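Local coordinates for protein pyridoxal kinase (Entamoeba histolytica, PDB 4S1H) that probably transfers phosphate from ATP to pyridoxal, giving pyridoxal 5'-phosphate, with the help of magnesium, and is essential for the survival of the parasite, at residues 36-40 against 82-86; 108-112 against 221-225; 172-178 against 189-194. All coordinates share one frame; numbering follows the deposited sequence.

Contact 1. Residues 36-40 against 82-86; sequences VLTTH and GYFPS
Thr38 and Thr39 meet Tyr83, Phe84 and Pro85 in a buried strand-to-loop contact at the C-terminal ends of strands in the mixed sheet of a ribokinase-like fold. Thr38 sits at the break in strand 33-41; residues 82-86 form the loop that leads from strand 78-81 into helix 87-100. Strand 5-9 runs between the two, so the contact passes over the end of that strand. Its one hydrogen bond runs from Thr38 OG1 to Tyr83 O at 2.8 Å. With chi1 at 61°, OG1 stands between the Thr38 backbone N and carbonyl carbon and reaches the acceptor from above its carbonyl plane, 38° out of it. The methyl of Thr38 stays near that carbonyl oxygen and also reaches the phenylalanine, CG2 being 3.9 Å from Phe84 CD1; the side chains cross nearly at right angles. Ile8 of strand 5-9 packs on both of them. Thr39 spends its hydroxyl on Tyr11 N, which leaves its methyl for the tyrosine: CG2 lies 3.7 Å from Tyr83 CE2, at the ring edge. Ser10, which binds pyridoxal 5'-phosphate, touches both Thr39 and Tyr83, placing this packing beside that site. The Pro85 ring rests on backbone, with Pro85 CG 3.3 Å from Thr38 O.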
# COMPACT_ATOMS: atom_id res chain seq x y z
N VAL A 36 -4.88 -5.62 -5.39
CA VAL A 36 -4.49 -5.83 -6.75
C VAL A 36 -4.49 -4.47 -7.44
O VAL A 36 -5.48 -3.75 -7.44
CB VAL A 36 -5.39 -6.83 -7.49
CG1 VAL A 36 -4.96 -6.95 -8.94
CG2 VAL A 36 -5.38 -8.17 -6.79
N LEU A 37 -3.40 -4.10 -8.04
CA LEU A 37 -3.25 -2.78 -8.70
C LEU A 37 -3.70 -2.77 -10.16
O LEU A 37 -3.53 -3.73 -10.90
CB LEU A 37 -1.79 -2.31 -8.61
CG LEU A 37 -1.14 -2.46 -7.22
CD1 LEU A 37 0.27 -1.88 -7.30
CD2 LEU A 37 -1.96 -1.86 -6.09
N THR A 38 -4.31 -1.67 -10.57
CA THR A 38 -4.67 -1.49 -11.98
C THR A 38 -3.76 -0.47 -12.71
O THR A 38 -3.85 -0.34 -13.94
CB THR A 38 -6.11 -0.97 -12.15
OG1 THR A 38 -6.22 0.29 -11.50
CG2 THR A 38 -7.10 -1.92 -11.52
N THR A 39 -2.93 0.24 -11.94
CA THR A 39 -1.89 1.15 -12.46
C THR A 39 -0.68 1.11 -11.55
O THR A 39 -0.78 0.69 -10.40
CB THR A 39 -2.33 2.63 -12.50
OG1 THR A 39 -2.45 3.17 -11.17
CG2 THR A 39 -3.69 2.78 -13.21
N HIS A 40 0.45 1.56 -12.08
CA HIS A 40 1.64 1.87 -11.28
C HIS A 40 2.16 3.23 -11.76
O HIS A 40 3.00 3.29 -12.66
CB HIS A 40 2.67 0.75 -11.42
CG HIS A 40 3.94 0.97 -10.65
ND1 HIS A 40 5.15 0.45 -11.06
CD2 HIS A 40 4.21 1.65 -9.51
CE1 HIS A 40 6.10 0.79 -10.22
NE2 HIS A 40 5.57 1.51 -9.27
N GLY A 82 -12.26 0.09 -7.92
CA GLY A 82 -12.07 1.51 -8.11
C GLY A 82 -11.75 1.83 -9.54
O GLY A 82 -12.55 1.56 -10.47
N TYR A 83 -10.57 2.42 -9.73
CA TYR A 83 -10.16 2.94 -11.02
C TYR A 83 -9.67 1.84 -11.94
O TYR A 83 -8.90 0.99 -11.50
CB TYR A 83 -9.05 3.98 -10.86
CG TYR A 83 -8.53 4.52 -12.16
CD1 TYR A 83 -9.19 5.58 -12.81
CD2 TYR A 83 -7.39 3.99 -12.76
CE1 TYR A 83 -8.72 6.07 -14.01
CE2 TYR A 83 -6.92 4.49 -13.95
CZ TYR A 83 -7.57 5.52 -14.57
OH TYR A 83 -7.10 6.03 -15.76
N PHE A 84 -10.13 1.87 -13.19
CA PHE A 84 -9.56 1.04 -14.24
C PHE A 84 -9.09 1.92 -15.40
O PHE A 84 -9.81 2.81 -15.84
CB PHE A 84 -10.57 0.04 -14.76
CG PHE A 84 -11.03 -0.94 -13.74
CD1 PHE A 84 -10.39 -2.16 -13.59
CD2 PHE A 84 -12.18 -0.69 -13.00
CE1 PHE A 84 -10.85 -3.07 -12.67
CE2 PHE A 84 -12.66 -1.62 -12.10
CZ PHE A 84 -12.00 -2.81 -11.93
N PRO A 85 -7.89 1.66 -15.92
CA PRO A 85 -7.39 2.46 -17.05
C PRO A 85 -7.94 2.02 -18.41
O PRO A 85 -7.87 2.80 -19.36
CB PRO A 85 -5.86 2.25 -16.97
CG PRO A 85 -5.71 0.90 -16.39
CD PRO A 85 -6.83 0.76 -15.41
N SER A 86 -8.51 0.82 -18.48
CA SER A 86 -8.93 0.22 -19.74
C SER A 86 -10.06 -0.76 -19.53
O SER A 86 -10.16 -1.37 -18.46
CB SER A 86 -7.74 -0.48 -20.42
OG SER A 86 -7.09 -1.39 -19.54

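Contact 2. Residues 108-112 against 221-225; sequences FLCDP and TYILL. With MG (magnesium ion), chain D.
Asp111 reaches across to Thr221 while holding a magnesium ion. CB lies 3.8 Å from Thr221 OG1. With CG anti to the backbone N (chi1 -170°), the carboxylate is carried toward helix 216-229 and splits its work. OD1 binds the magnesium at 2.0 Å. OD2 makes a close approach to Thr221 OG1, at 2.8 Å; water 1, itself a ligand of the metal, can donate to OD2, though it has other acceptors within reach. Thr221 OG1 is bonded to Gly217 O one turn earlier in its helix and to water 3 at 2.7 Å; that water is also on the magnesium, so the helix touches the metal at second shell. Thr141 O and waters 2 and 4 complete six ligands. This is the familiar alpha/beta layering of ribokinase-like kinases: strand 107-110 of the central sheet faces helix 216-229, whose Gly217 binds ADP, and segments 108-110 and 221-225 run nearly antiparallel (159°). Two residues back on the strand, the same face is greasy. Leu109 CD2 packs 3.6 Å from Thr221 CG2, and its other methyl, CD1, reaches along the helix to Leu225 CB at 4.3 Å, with Leu224 CD2 marginally farther.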
# COMPACT_ATOMS: atom_id res chain seq x y z
N PHE A 108 -20.09 -6.58 -2.46
CA PHE A 108 -19.31 -5.87 -3.45
C PHE A 108 -19.68 -4.40 -3.49
O PHE A 108 -20.83 -4.05 -3.82
CB PHE A 108 -19.48 -6.56 -4.80
CG PHE A 108 -18.86 -5.84 -5.98
CD1 PHE A 108 -17.75 -4.99 -5.86
CD2 PHE A 108 -19.41 -6.03 -7.25
CE1 PHE A 108 -17.21 -4.37 -6.98
CE2 PHE A 108 -18.84 -5.44 -8.36
CZ PHE A 108 -17.73 -4.62 -8.23
N LEU A 109 -18.75 -3.56 -3.07
CA LEU A 109 -18.84 -2.11 -3.21
C LEU A 109 -18.10 -1.72 -4.47
O LEU A 109 -16.87 -1.86 -4.55
CB LEU A 109 -18.23 -1.41 -1.99
CG LEU A 109 -18.37 0.12 -1.89
CD1 LEU A 109 -18.04 0.56 -0.47
CD2 LEU A 109 -17.51 0.88 -2.88
N CYS A 110 -18.81 -1.23 -5.46
CA CYS A 110 -18.25 -0.75 -6.70
C CYS A 110 -18.16 0.76 -6.63
O CYS A 110 -19.19 1.45 -6.51
CB CYS A 110 -19.08 -1.20 -7.91
SG CYS A 110 -18.42 -0.67 -9.49
N ASP A 111 -16.96 1.30 -6.66
CA ASP A 111 -16.76 2.74 -6.69
C ASP A 111 -16.36 3.11 -8.11
O ASP A 111 -15.20 2.97 -8.48
CB ASP A 111 -15.63 3.08 -5.72
CG ASP A 111 -15.48 4.53 -5.47
OD1 ASP A 111 -16.47 5.28 -5.67
OD2 ASP A 111 -14.39 4.94 -4.98
N PRO A 112 -17.31 3.53 -8.94
CA PRO A 112 -17.00 3.84 -10.32
C PRO A 112 -16.20 5.14 -10.36
O PRO A 112 -16.64 6.14 -9.84
CB PRO A 112 -18.36 3.98 -10.97
CG PRO A 112 -19.28 4.41 -9.87
CD PRO A 112 -18.68 3.89 -8.58
N THR A 221 -14.80 5.82 0.40
CA THR A 221 -15.11 4.45 0.07
C THR A 221 -14.48 3.50 1.11
O THR A 221 -15.19 2.62 1.62
CB THR A 221 -14.57 4.11 -1.32
OG1 THR A 221 -15.34 4.78 -2.32
CG2 THR A 221 -14.58 2.61 -1.60
N TYR A 222 -13.20 3.67 1.41
CA TYR A 222 -12.54 2.70 2.33
C TYR A 222 -12.89 2.90 3.80
O TYR A 222 -12.99 1.92 4.53
CB TYR A 222 -11.03 2.67 2.11
CG TYR A 222 -10.72 2.09 0.75
CD1 TYR A 222 -10.86 0.71 0.51
CD2 TYR A 222 -10.33 2.90 -0.29
CE1 TYR A 222 -10.61 0.18 -0.76
CE2 TYR A 222 -10.09 2.38 -1.56
CZ TYR A 222 -10.23 1.03 -1.78
OH TYR A 222 -9.99 0.49 -3.01
N ILE A 223 -13.18 4.12 4.21
CA ILE A 223 -13.64 4.32 5.60
C ILE A 223 -15.05 3.72 5.76
O ILE A 223 -15.32 2.99 6.71
CB ILE A 223 -13.62 5.79 6.06
CG1 ILE A 223 -12.17 6.35 6.00
CG2 ILE A 223 -14.12 5.89 7.50
CD1 ILE A 223 -12.06 7.85 6.19
N LEU A 224 -15.94 4.06 4.82
CA LEU A 224 -17.30 3.48 4.81
C LEU A 224 -17.29 1.95 4.84
O LEU A 224 -17.90 1.32 5.71
CB LEU A 224 -18.03 3.95 3.55
CG LEU A 224 -19.37 3.28 3.26
CD1 LEU A 224 -20.34 3.54 4.39
CD2 LEU A 224 -19.88 3.79 1.92
N LEU A 225 -16.49 1.34 3.95
CA LEU A 225 -16.37 -0.13 3.90
C LEU A 225 -15.83 -0.71 5.19
O LEU A 225 -16.33 -1.72 5.66
CB LEU A 225 -15.44 -0.56 2.77
CG LEU A 225 -15.28 -2.07 2.62
CD1 LEU A 225 -16.53 -2.68 2.01
CD2 LEU A 225 -14.03 -2.37 1.82
MG MG D . -16.85 7.22 -5.42
O HOH W 1 -14.69 7.69 -5.23
O HOH W 2 -16.72 7.55 -7.36
O HOH W 3 -16.77 6.92 -3.12
O HOH W 4 -17.33 9.18 -5.03

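Contact 3. Residues 172-178 against 189-194; sequences GIPVILV and LLCSFK
The aromatic ring of Phe193 lies beside Val175, the two side chains pointing the same way. Val175 CG2 comes in obliquely, 3.7 Å from Phe193 CD2, and the oxygen of Pro174 also approaches the ring at a slant; Leu234 of helix 234-250 packs on both side chains. The other flat groups are the peptides. Pro174 O takes the N-H of Lys194, a donor tilted 31° from the carbonyl plane. Ile176 and Ser192 exchange two bonds, with Ile176 N and Ser192 O 2.9 Å apart, and Val178 and Leu190 another two, Val178 N being 2.7 Å from Leu190 O. These rungs build an antiparallel beta hairpin from strands 175-183 and 186-193, with segments 175-178 and 189-193 at 173°. Backbone bonds from Val175 and Leu177 to Ile140 attach it to strand 139-140, and strand 202-207 continues it on the other side. Val175, Leu177, Cys191 and Phe193 share the face toward helix 234-250. There Leu177 CD1 touches Leu189 CD2 at 3.6 Å and Cys191 CB at 3.8 Å, while Leu189 itself comes close to the bound ADP. On the other face Val178 CG2 and Leu190 CD2 lie 4.2 Å apart, and helix 158-170 packs on Ile176 and Ser192. His169 of that helix ties the loop before the first strand to the second strand, its ND1 bonded to Ile173 O and its NE2 to Ser192 OG. Gly172 ends the helix in a Schellman motif. Lys194 runs past it extended, CD 4.0 Å from Gly172 O, and bends only at its last torsion (chi4 70°), which brings NZ to His169 O.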
# COMPACT_ATOMS: atom_id res chain seq x y z
N GLY A 172 -31.39 -3.50 -11.01
CA GLY A 172 -31.14 -4.39 -9.89
C GLY A 172 -30.20 -3.88 -8.80
O GLY A 172 -30.08 -4.56 -7.79
N ILE A 173 -29.61 -2.70 -8.94
CA ILE A 173 -28.60 -2.22 -7.96
C ILE A 173 -29.30 -1.83 -6.65
O ILE A 173 -30.13 -0.93 -6.65
CB ILE A 173 -27.76 -1.06 -8.49
CG1 ILE A 173 -26.96 -1.55 -9.71
CG2 ILE A 173 -26.83 -0.52 -7.39
CD1 ILE A 173 -26.36 -0.47 -10.58
N PRO A 174 -28.99 -2.53 -5.54
CA PRO A 174 -29.78 -2.29 -4.33
C PRO A 174 -29.56 -0.94 -3.65
O PRO A 174 -30.53 -0.40 -3.11
CB PRO A 174 -29.36 -3.42 -3.38
CG PRO A 174 -28.67 -4.41 -4.24
CD PRO A 174 -28.05 -3.66 -5.36
N VAL A 175 -28.35 -0.40 -3.66
CA VAL A 175 -28.02 0.80 -2.90
C VAL A 175 -27.12 1.69 -3.72
O VAL A 175 -26.14 1.23 -4.29
CB VAL A 175 -27.39 0.51 -1.54
CG1 VAL A 175 -27.21 1.79 -0.75
CG2 VAL A 175 -28.21 -0.51 -0.75
N ILE A 176 -27.41 2.98 -3.76
CA ILE A 176 -26.62 3.95 -4.48
C ILE A 176 -26.35 5.09 -3.52
O ILE A 176 -27.29 5.72 -3.05
CB ILE A 176 -27.30 4.47 -5.76
CG1 ILE A 176 -27.69 3.31 -6.72
CG2 ILE A 176 -26.44 5.48 -6.47
CD1 ILE A 176 -28.76 3.71 -7.69
N LEU A 177 -25.09 5.33 -3.22
CA LEU A 177 -24.65 6.44 -2.42
C LEU A 177 -24.06 7.45 -3.39
O LEU A 177 -22.98 7.26 -3.92
CB LEU A 177 -23.58 5.97 -1.40
CG LEU A 177 -23.21 6.99 -0.35
CD1 LEU A 177 -24.36 7.28 0.60
CD2 LEU A 177 -21.99 6.54 0.43
N VAL A 178 -24.78 8.54 -3.64
CA VAL A 178 -24.31 9.62 -4.49
C VAL A 178 -23.52 10.56 -3.58
O VAL A 178 -24.08 11.19 -2.70
CB VAL A 178 -25.47 10.36 -5.20
CG1 VAL A 178 -24.86 11.30 -6.23
CG2 VAL A 178 -26.42 9.38 -5.86
N LEU A 189 -25.05 14.69 -0.11
CA LEU A 189 -24.92 13.28 -0.32
C LEU A 189 -26.32 12.69 -0.28
O LEU A 189 -27.11 13.09 0.56
CB LEU A 189 -24.01 12.68 0.76
CG LEU A 189 -23.90 11.17 0.89
CD1 LEU A 189 -22.46 10.79 1.29
CD2 LEU A 189 -24.91 10.62 1.88
N LEU A 190 -26.61 11.78 -1.20
CA LEU A 190 -27.89 11.08 -1.26
C LEU A 190 -27.65 9.57 -1.13
O LEU A 190 -26.73 9.02 -1.78
CB LEU A 190 -28.60 11.39 -2.58
CG LEU A 190 -29.77 10.48 -2.95
CD1 LEU A 190 -30.99 10.74 -2.07
CD2 LEU A 190 -30.09 10.69 -4.42
N CYS A 191 -28.37 8.91 -0.23
CA CYS A 191 -28.36 7.45 -0.14
C CYS A 191 -29.73 6.96 -0.56
O CYS A 191 -30.73 7.29 0.09
CB CYS A 191 -28.07 6.98 1.26
SG CYS A 191 -27.61 5.24 1.30
N SER A 192 -29.76 6.19 -1.65
CA SER A 192 -31.00 5.79 -2.29
C SER A 192 -31.04 4.26 -2.31
O SER A 192 -30.08 3.62 -2.72
CB SER A 192 -31.02 6.29 -3.72
OG SER A 192 -32.16 5.85 -4.46
N PHE A 193 -32.20 3.71 -1.95
CA PHE A 193 -32.42 2.27 -1.87
C PHE A 193 -33.44 1.81 -2.91
O PHE A 193 -34.50 2.47 -3.12
CB PHE A 193 -32.90 1.85 -0.48
CG PHE A 193 -31.93 2.13 0.60
CD1 PHE A 193 -31.89 3.37 1.21
CD2 PHE A 193 -31.03 1.14 1.01
CE1 PHE A 193 -31.00 3.64 2.21
CE2 PHE A 193 -30.13 1.41 2.02
CZ PHE A 193 -30.09 2.66 2.62
N LYS A 194 -33.15 0.70 -3.56
CA LYS A 194 -34.14 0.02 -4.43
C LYS A 194 -35.37 -0.38 -3.63
O LYS A 194 -36.52 -0.22 -4.08
CB LYS A 194 -33.51 -1.21 -5.10
CG LYS A 194 -34.44 -2.04 -5.97
CD LYS A 194 -33.71 -3.19 -6.63
CE LYS A 194 -34.65 -4.10 -7.39
NZ LYS A 194 -35.21 -3.46 -8.61

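How the contacts relate
Along the chain contact 1 closes first; contact 2 then opens at strand 107-110, and the whole of contact 3 falls before helix 216-229 returns to complete it. Contacts 1 and 2 both reach the central mixed sheet, their centres about 15 Å apart. Contact 3 belongs to the antiparallel sheet, its centre about 13 Å from that of contact 2 and about 24 Å from that of contact 1; contacts 1 and 3 lie on opposite sides of the chain's centre. Contacts 2 and 3 touch, Leu224 CD2 lying 3.8 Å from Leu177 CD2. Together they probably line one active-site cleft, with the pyridoxal 5'-phosphate site beside contact 1, magnesium at contact 2 and ADP near contact 3.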